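Local coordinates for protein DnaJ homolog subfamily C member 10 (PDB 3APQ) that reduces disulfides in the endoplasmic reticulum, aiding both correct folding and the degradation of misfolded proteins, and engages the Hsp70 chaperone HSPA5, at residues Y85-I99 against Y122-W136. Numbering follows the deposited sequence. Where two conformers were deposited one is given.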
loop_
_atom_site.group_PDB
_atom_site.type_symbol
_atom_site.label_atom_id
_atom_site.label_comp_id
_atom_site.label_asym_id
_atom_site.label_seq_id
_atom_site.Cartn_x
_atom_site.Cartn_y
_atom_site.Cartn_z
ATOM N N TYR A 85 -1.073 15.057 -2.978
ATOM C CA TYR A 85 -0.544 13.712 -2.876
ATOM C C TYR A 85 -1.180 12.968 -1.694
ATOM O O TYR A 85 -1.588 11.815 -1.854
ATOM C CB TYR A 85 0.991 13.734 -2.704
ATOM C CG TYR A 85 1.596 12.358 -2.456
ATOM C CD1 TYR A 85 2.058 11.581 -3.513
ATOM C CD2 TYR A 85 1.706 11.846 -1.154
ATOM C CE1 TYR A 85 2.612 10.326 -3.286
ATOM C CE2 TYR A 85 2.261 10.601 -0.913
ATOM C CZ TYR A 85 2.684 9.843 -1.988
ATOM O OH TYR A 85 3.236 8.629 -1.733
ATOM N N TYR A 86 -1.258 13.585 -0.504
ATOM C CA TYR A 86 -1.838 12.864 0.652
ATOM C C TYR A 86 -3.341 12.688 0.486
ATOM O O TYR A 86 -3.928 11.707 0.952
ATOM C CB TYR A 86 -1.502 13.543 1.988
ATOM C CG TYR A 86 -0.018 13.519 2.197
ATOM C CD1 TYR A 86 0.668 12.313 2.396
ATOM C CD2 TYR A 86 0.712 14.704 2.115
ATOM C CE1 TYR A 86 2.074 12.300 2.541
ATOM C CE2 TYR A 86 2.099 14.700 2.271
ATOM C CZ TYR A 86 2.769 13.497 2.452
ATOM O OH TYR A 86 4.126 13.553 2.594
ATOM N N ARG A 87 -3.973 13.650 -0.187
ATOM C CA ARG A 87 -5.414 13.605 -0.270
ATOM C C ARG A 87 -5.851 12.529 -1.232
ATOM O O ARG A 87 -6.830 11.865 -0.982
ATOM C CB ARG A 87 -5.945 15.002 -0.730
ATOM C CG ARG A 87 -7.501 15.006 -0.990
ATOM C CD ARG A 87 -8.280 14.818 0.319
ATOM N NE ARG A 87 -9.734 14.754 0.050
ATOM C CZ ARG A 87 -10.357 13.734 -0.501
ATOM N NH1 ARG A 87 -9.677 12.628 -0.821
ATOM N NH2 ARG A 87 -11.667 13.767 -0.710
ATOM N N TYR A 88 -5.142 12.364 -2.366
ATOM C CA TYR A 88 -5.651 11.518 -3.425
ATOM C C TYR A 88 -4.710 10.360 -3.817
ATOM O O TYR A 88 -5.164 9.453 -4.506
ATOM C CB TYR A 88 -5.920 12.326 -4.689
ATOM C CG TYR A 88 -7.042 13.345 -4.539
ATOM C CD1 TYR A 88 -8.384 12.930 -4.434
ATOM C CD2 TYR A 88 -6.762 14.685 -4.476
ATOM C CE1 TYR A 88 -9.451 13.894 -4.297
ATOM C CE2 TYR A 88 -7.809 15.675 -4.327
ATOM C CZ TYR A 88 -9.146 15.248 -4.240
ATOM O OH TYR A 88 -10.185 16.164 -4.100
ATOM N N ASP A 89 -3.439 10.396 -3.378
ATOM C CA ASP A 89 -2.445 9.437 -3.934
ATOM C C ASP A 89 -1.694 8.636 -2.865
ATOM O O ASP A 89 -0.576 8.163 -3.107
ATOM C CB ASP A 89 -1.417 10.164 -4.832
ATOM C CG ASP A 89 -0.816 9.227 -5.918
ATOM O OD1 ASP A 89 -1.328 8.110 -6.185
ATOM O OD2 ASP A 89 0.196 9.599 -6.496
ATOM N N PHE A 90 -2.320 8.519 -1.700
ATOM C CA PHE A 90 -1.675 7.964 -0.514
ATOM C C PHE A 90 -2.607 6.928 0.132
ATOM O O PHE A 90 -3.777 7.223 0.359
ATOM C CB PHE A 90 -1.353 9.097 0.463
ATOM C CG PHE A 90 -0.629 8.620 1.661
ATOM C CD1 PHE A 90 0.732 8.302 1.592
ATOM C CD2 PHE A 90 -1.321 8.396 2.856
ATOM C CE1 PHE A 90 1.419 7.845 2.729
ATOM C CE2 PHE A 90 -0.661 7.920 4.007
ATOM C CZ PHE A 90 0.725 7.649 3.946
ATOM N N GLY A 91 -2.099 5.724 0.394
ATOM C CA GLY A 91 -2.925 4.663 1.012
ATOM C C GLY A 91 -4.184 4.394 0.208
ATOM O O GLY A 91 -5.289 4.334 0.755
ATOM N N ILE A 92 -4.007 4.268 -1.112
ATOM C CA ILE A 92 -5.108 4.251 -2.074
ATOM C C ILE A 92 -6.263 3.348 -1.682
ATOM O O ILE A 92 -7.436 3.694 -1.881
ATOM C CB ILE A 92 -4.554 3.711 -3.514
ATOM C CG1 ILE A 92 -3.638 4.781 -4.101
ATOM C CG2 ILE A 92 -5.620 3.488 -4.516
ATOM C CD1 ILE A 92 -4.176 6.232 -3.797
ATOM N N TYR A 93 -5.927 2.155 -1.225
ATOM C CA TYR A 93 -6.996 1.168 -1.002
ATOM C C TYR A 93 -7.312 0.936 0.440
ATOM O O TYR A 93 -7.973 -0.051 0.712
ATOM C CB TYR A 93 -6.653 -0.187 -1.681
ATOM C CG TYR A 93 -6.621 -0.045 -3.210
ATOM C CD1 TYR A 93 -7.772 0.312 -3.940
ATOM C CD2 TYR A 93 -5.418 -0.236 -3.911
ATOM C CE1 TYR A 93 -7.736 0.441 -5.342
ATOM C CE2 TYR A 93 -5.366 -0.060 -5.282
ATOM C CZ TYR A 93 -6.538 0.262 -5.986
ATOM O OH TYR A 93 -6.447 0.409 -7.337
ATOM N N ASP A 94 -6.856 1.826 1.324
ATOM C CA ASP A 94 -7.026 1.677 2.792
ATOM C C ASP A 94 -8.454 1.716 3.290
ATOM O O ASP A 94 -8.730 1.238 4.392
ATOM C CB ASP A 94 -6.214 2.713 3.550
ATOM C CG ASP A 94 -4.705 2.401 3.519
ATOM O OD1 ASP A 94 -4.308 1.308 3.006
ATOM O OD2 ASP A 94 -3.927 3.255 3.986
ATOM N N ASP A 95 -9.358 2.335 2.510
ATOM C CA ASP A 95 -10.762 2.343 2.886
ATOM C C ASP A 95 -11.617 1.332 2.132
ATOM O O ASP A 95 -12.836 1.462 2.182
ATOM C CB ASP A 95 -11.383 3.738 2.666
ATOM C CG ASP A 95 -10.723 4.808 3.479
ATOM O OD1 ASP A 95 -10.410 4.584 4.674
ATOM O OD2 ASP A 95 -10.544 5.920 2.948
ATOM N N ASP A 96 -10.992 0.363 1.429
ATOM C CA ASP A 96 -11.655 -0.681 0.670
ATOM C C ASP A 96 -11.347 -1.999 1.368
ATOM O O ASP A 96 -10.285 -2.577 1.164
ATOM C CB ASP A 96 -11.149 -0.677 -0.781
ATOM C CG ASP A 96 -11.211 0.708 -1.365
ATOM O OD1 ASP A 96 -12.349 1.230 -1.374
ATOM O OD2 ASP A 96 -10.148 1.292 -1.717
ATOM N N PRO A 97 -12.276 -2.478 2.225
ATOM C CA PRO A 97 -11.935 -3.642 3.030
ATOM C C PRO A 97 -11.801 -4.911 2.170
ATOM O O PRO A 97 -11.158 -5.869 2.604
ATOM C CB PRO A 97 -13.144 -3.749 4.024
ATOM C CG PRO A 97 -14.235 -2.991 3.408
ATOM C CD PRO A 97 -13.524 -1.852 2.681
ATOM N N GLU A 98 -12.324 -4.889 0.945
ATOM C CA GLU A 98 -12.206 -6.058 0.017
ATOM C C GLU A 98 -10.861 -6.280 -0.633
ATOM O O GLU A 98 -10.613 -7.335 -1.257
ATOM C CB GLU A 98 -13.239 -5.936 -1.108
ATOM C CG GLU A 98 -14.716 -5.863 -0.615
ATOM C CD GLU A 98 -15.127 -4.485 -0.148
ATOM O OE1 GLU A 98 -14.342 -3.514 -0.323
ATOM O OE2 GLU A 98 -16.247 -4.381 0.387
ATOM N N ILE A 99 -9.998 -5.298 -0.461
ATOM C CA ILE A 99 -8.669 -5.303 -1.027
ATOM C C ILE A 99 -7.586 -5.317 0.052
ATOM O O ILE A 99 -7.633 -4.518 0.944
ATOM C CB ILE A 99 -8.472 -4.089 -1.946
ATOM C CG1 ILE A 99 -9.334 -4.216 -3.182
ATOM C CG2 ILE A 99 -7.081 -3.884 -2.327
ATOM C CD1 ILE A 99 -9.587 -2.936 -3.832
ATOM N N TYR A 122 0.835 -1.160 -8.387
ATOM C CA TYR A 122 0.644 0.240 -8.826
ATOM C C TYR A 122 1.783 1.121 -8.312
ATOM O O TYR A 122 2.666 0.663 -7.586
ATOM C CB TYR A 122 -0.770 0.714 -8.366
ATOM C CG TYR A 122 -0.929 0.819 -6.853
ATOM C CD1 TYR A 122 -0.679 2.029 -6.234
ATOM C CD2 TYR A 122 -1.312 -0.264 -6.045
ATOM C CE1 TYR A 122 -0.759 2.193 -4.867
ATOM C CE2 TYR A 122 -1.404 -0.087 -4.588
ATOM C CZ TYR A 122 -1.140 1.154 -4.048
ATOM O OH TYR A 122 -1.222 1.483 -2.682
ATOM N N SER A 123 1.807 2.396 -8.711
ATOM C CA SER A 123 2.843 3.298 -8.263
ATOM C C SER A 123 2.186 4.668 -8.057
ATOM O O SER A 123 1.214 4.981 -8.749
ATOM C CB SER A 123 3.980 3.355 -9.284
ATOM O OG SER A 123 4.958 4.316 -8.944
ATOM N N PRO A 124 2.691 5.458 -7.082
ATOM C CA PRO A 124 2.136 6.795 -6.884
ATOM C C PRO A 124 2.388 7.657 -8.162
ATOM O O PRO A 124 3.334 7.395 -8.912
ATOM C CB PRO A 124 2.947 7.341 -5.676
ATOM C CG PRO A 124 4.187 6.501 -5.605
ATOM C CD PRO A 124 3.666 5.121 -6.024
ATOM N N GLY A 125 1.548 8.643 -8.428
ATOM C CA GLY A 125 1.785 9.512 -9.575
ATOM C C GLY A 125 1.456 8.847 -10.915
ATOM O O GLY A 125 2.013 9.223 -11.952
ATOM N N CYS A 126 0.598 7.846 -10.910
ATOM C CA CYS A 126 0.390 7.037 -12.111
ATOM C C CYS A 126 -1.060 7.221 -12.530
ATOM O O CYS A 126 -2.000 6.821 -11.797
ATOM C CB CYS A 126 0.700 5.581 -11.786
ATOM S SG CYS A 126 0.152 4.303 -12.962
ATOM N N SER A 127 -1.242 7.907 -13.656
ATOM C CA SER A 127 -2.585 8.276 -14.139
ATOM C C SER A 127 -3.394 7.033 -14.489
ATOM O O SER A 127 -4.582 6.980 -14.192
ATOM C CB SER A 127 -2.502 9.223 -15.348
ATOM O OG SER A 127 -3.781 9.678 -15.737
ATOM N N HIS A 128 -2.747 6.038 -15.106
ATOM C CA HIS A 128 -3.462 4.771 -15.446
ATOM C C HIS A 128 -3.885 3.951 -14.223
ATOM O O HIS A 128 -4.955 3.263 -14.240
ATOM C CB HIS A 128 -2.630 3.892 -16.373
ATOM C CG HIS A 128 -2.423 4.474 -17.744
ATOM N ND1 HIS A 128 -3.439 4.596 -18.663
ATOM C CD2 HIS A 128 -1.302 4.936 -18.361
ATOM C CE1 HIS A 128 -2.958 5.103 -19.790
ATOM N NE2 HIS A 128 -1.661 5.324 -19.630
ATOM N N CYS A 129 -3.078 4.050 -13.165
ATOM C CA CYS A 129 -3.396 3.447 -11.865
ATOM C C CYS A 129 -4.623 4.150 -11.290
ATOM O O CYS A 129 -5.533 3.468 -10.819
ATOM C CB CYS A 129 -2.182 3.537 -10.903
ATOM S SG CYS A 129 -0.693 2.736 -11.591
ATOM N N HIS A 130 -4.674 5.481 -11.326
ATOM C CA HIS A 130 -5.853 6.153 -10.807
ATOM C C HIS A 130 -7.099 5.853 -11.616
ATOM O O HIS A 130 -8.236 5.780 -11.058
ATOM C CB HIS A 130 -5.615 7.657 -10.638
ATOM C CG HIS A 130 -4.929 7.981 -9.347
ATOM N ND1 HIS A 130 -5.595 8.511 -8.261
ATOM C CD2 HIS A 130 -3.653 7.778 -8.944
ATOM C CE1 HIS A 130 -4.748 8.635 -7.249
ATOM N NE2 HIS A 130 -3.572 8.190 -7.634
ATOM N N ASP A 131 -6.912 5.654 -12.907
ATOM C CA ASP A 131 -8.032 5.390 -13.750
ATOM C C ASP A 131 -8.637 4.046 -13.391
ATOM O O ASP A 131 -9.852 3.896 -13.424
ATOM C CB ASP A 131 -7.599 5.349 -15.226
ATOM C CG ASP A 131 -7.409 6.741 -15.839
ATOM O OD1 ASP A 131 -7.692 7.751 -15.161
ATOM O OD2 ASP A 131 -6.963 6.818 -17.013
ATOM N N LEU A 132 -7.780 3.080 -13.107
ATOM C CA LEU A 132 -8.165 1.706 -12.770
ATOM C C LEU A 132 -8.740 1.571 -11.324
ATOM O O LEU A 132 -9.626 0.764 -11.072
ATOM C CB LEU A 132 -6.968 0.779 -12.966
ATOM C CG LEU A 132 -7.153 -0.618 -12.406
ATOM C CD1 LEU A 132 -8.260 -1.387 -13.186
ATOM C CD2 LEU A 132 -5.813 -1.415 -12.459
ATOM N N ALA A 133 -8.257 2.385 -10.404
ATOM C CA ALA A 133 -8.691 2.292 -8.997
ATOM C C ALA A 133 -10.191 2.068 -8.725
ATOM O O ALA A 133 -10.543 1.150 -8.008
ATOM C CB ALA A 133 -8.136 3.432 -8.174
ATOM N N PRO A 134 -11.097 2.905 -9.291
ATOM C CA PRO A 134 -12.488 2.663 -8.935
ATOM C C PRO A 134 -12.980 1.308 -9.417
ATOM O O PRO A 134 -13.797 0.704 -8.735
ATOM C CB PRO A 134 -13.239 3.799 -9.660
ATOM C CG PRO A 134 -12.251 4.895 -9.660
ATOM C CD PRO A 134 -10.953 4.192 -10.010
ATOM N N THR A 135 -12.539 0.869 -10.590
ATOM C CA THR A 135 -12.918 -0.444 -11.131
ATOM C C THR A 135 -12.323 -1.574 -10.315
ATOM O O THR A 135 -13.029 -2.542 -10.041
ATOM C CB THR A 135 -12.423 -0.598 -12.559
ATOM O OG1 THR A 135 -12.922 0.481 -13.338
ATOM C CG2 THR A 135 -12.870 -1.943 -13.212
ATOM N N TRP A 136 -11.048 -1.451 -9.889
ATOM C CA TRP A 136 -10.463 -2.475 -9.050
ATOM C C TRP A 136 -11.332 -2.621 -7.768
ATOM O O TRP A 136 -11.560 -3.724 -7.291
ATOM C CB TRP A 136 -9.028 -2.078 -8.704
ATOM C CG TRP A 136 -8.208 -3.166 -8.070
ATOM C CD1 TRP A 136 -7.730 -3.204 -6.791
ATOM C CD2 TRP A 136 -7.834 -4.418 -8.683
ATOM N NE1 TRP A 136 -7.020 -4.384 -6.587
ATOM C CE2 TRP A 136 -7.085 -5.143 -7.729
ATOM C CE3 TRP A 136 -8.037 -4.966 -9.964
ATOM C CZ2 TRP A 136 -6.535 -6.422 -8.003
ATOM C CZ3 TRP A 136 -7.507 -6.250 -10.242
ATOM C CH2 TRP A 136 -6.764 -6.946 -9.276
HETATM O O HOH W 1 -1.212 4.241 -2.186
HETATM O O HOH W 2 -3.255 0.742 -1.085
HETATM O O HOH W 3 -4.743 1.440 -9.002
#
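Beside the redox-active CxxC site of the first thioredoxin domain, residues 85-99, which run on from helix 83-88, pack against the start of helix 127-142 and the loop before it. D89 holds G125, just before C126, and H130, in the first turns of the helix that carries C129. Its two carboxylate oxygens share the work. OD2 accepts the backbone N-H of G125 on its syn lone pair in a bent bond (144°); glycine suits the positive phi there. In the conformer of H130 described here, one of two, NE2 donates to OD1 at 2.7 Å, nearly straight (177°). OD1 lies in the imidazole plane, where the flat ring directs its N-H, but NE2 approaches from well above the carboxylate plane. With CG anti to the backbone N (chi1 -153°), D89 extends toward both donors. An asparagine here would probably weaken the grip on H130 and G125, since its amide nitrogen could not accept from whichever donor it faced.

Deeper in, Y93 presents its edge to the face of Y122, while W136 CD1 lies over one face of the Y93 ring, 3.8 Å from CZ. Small A133 lets Y93 OH come within 3.6 Å of its CB. The phenols suit this place because their hydroxyls still reach water: one water bridges Y93 OH to C129 O, and two others join Y122 OH to the backbone N atoms of I92 and Y93. A hydrogen-bonded carboxylate thus flanks an aromatic cluster, tying both sides of C126 to residues 85-99.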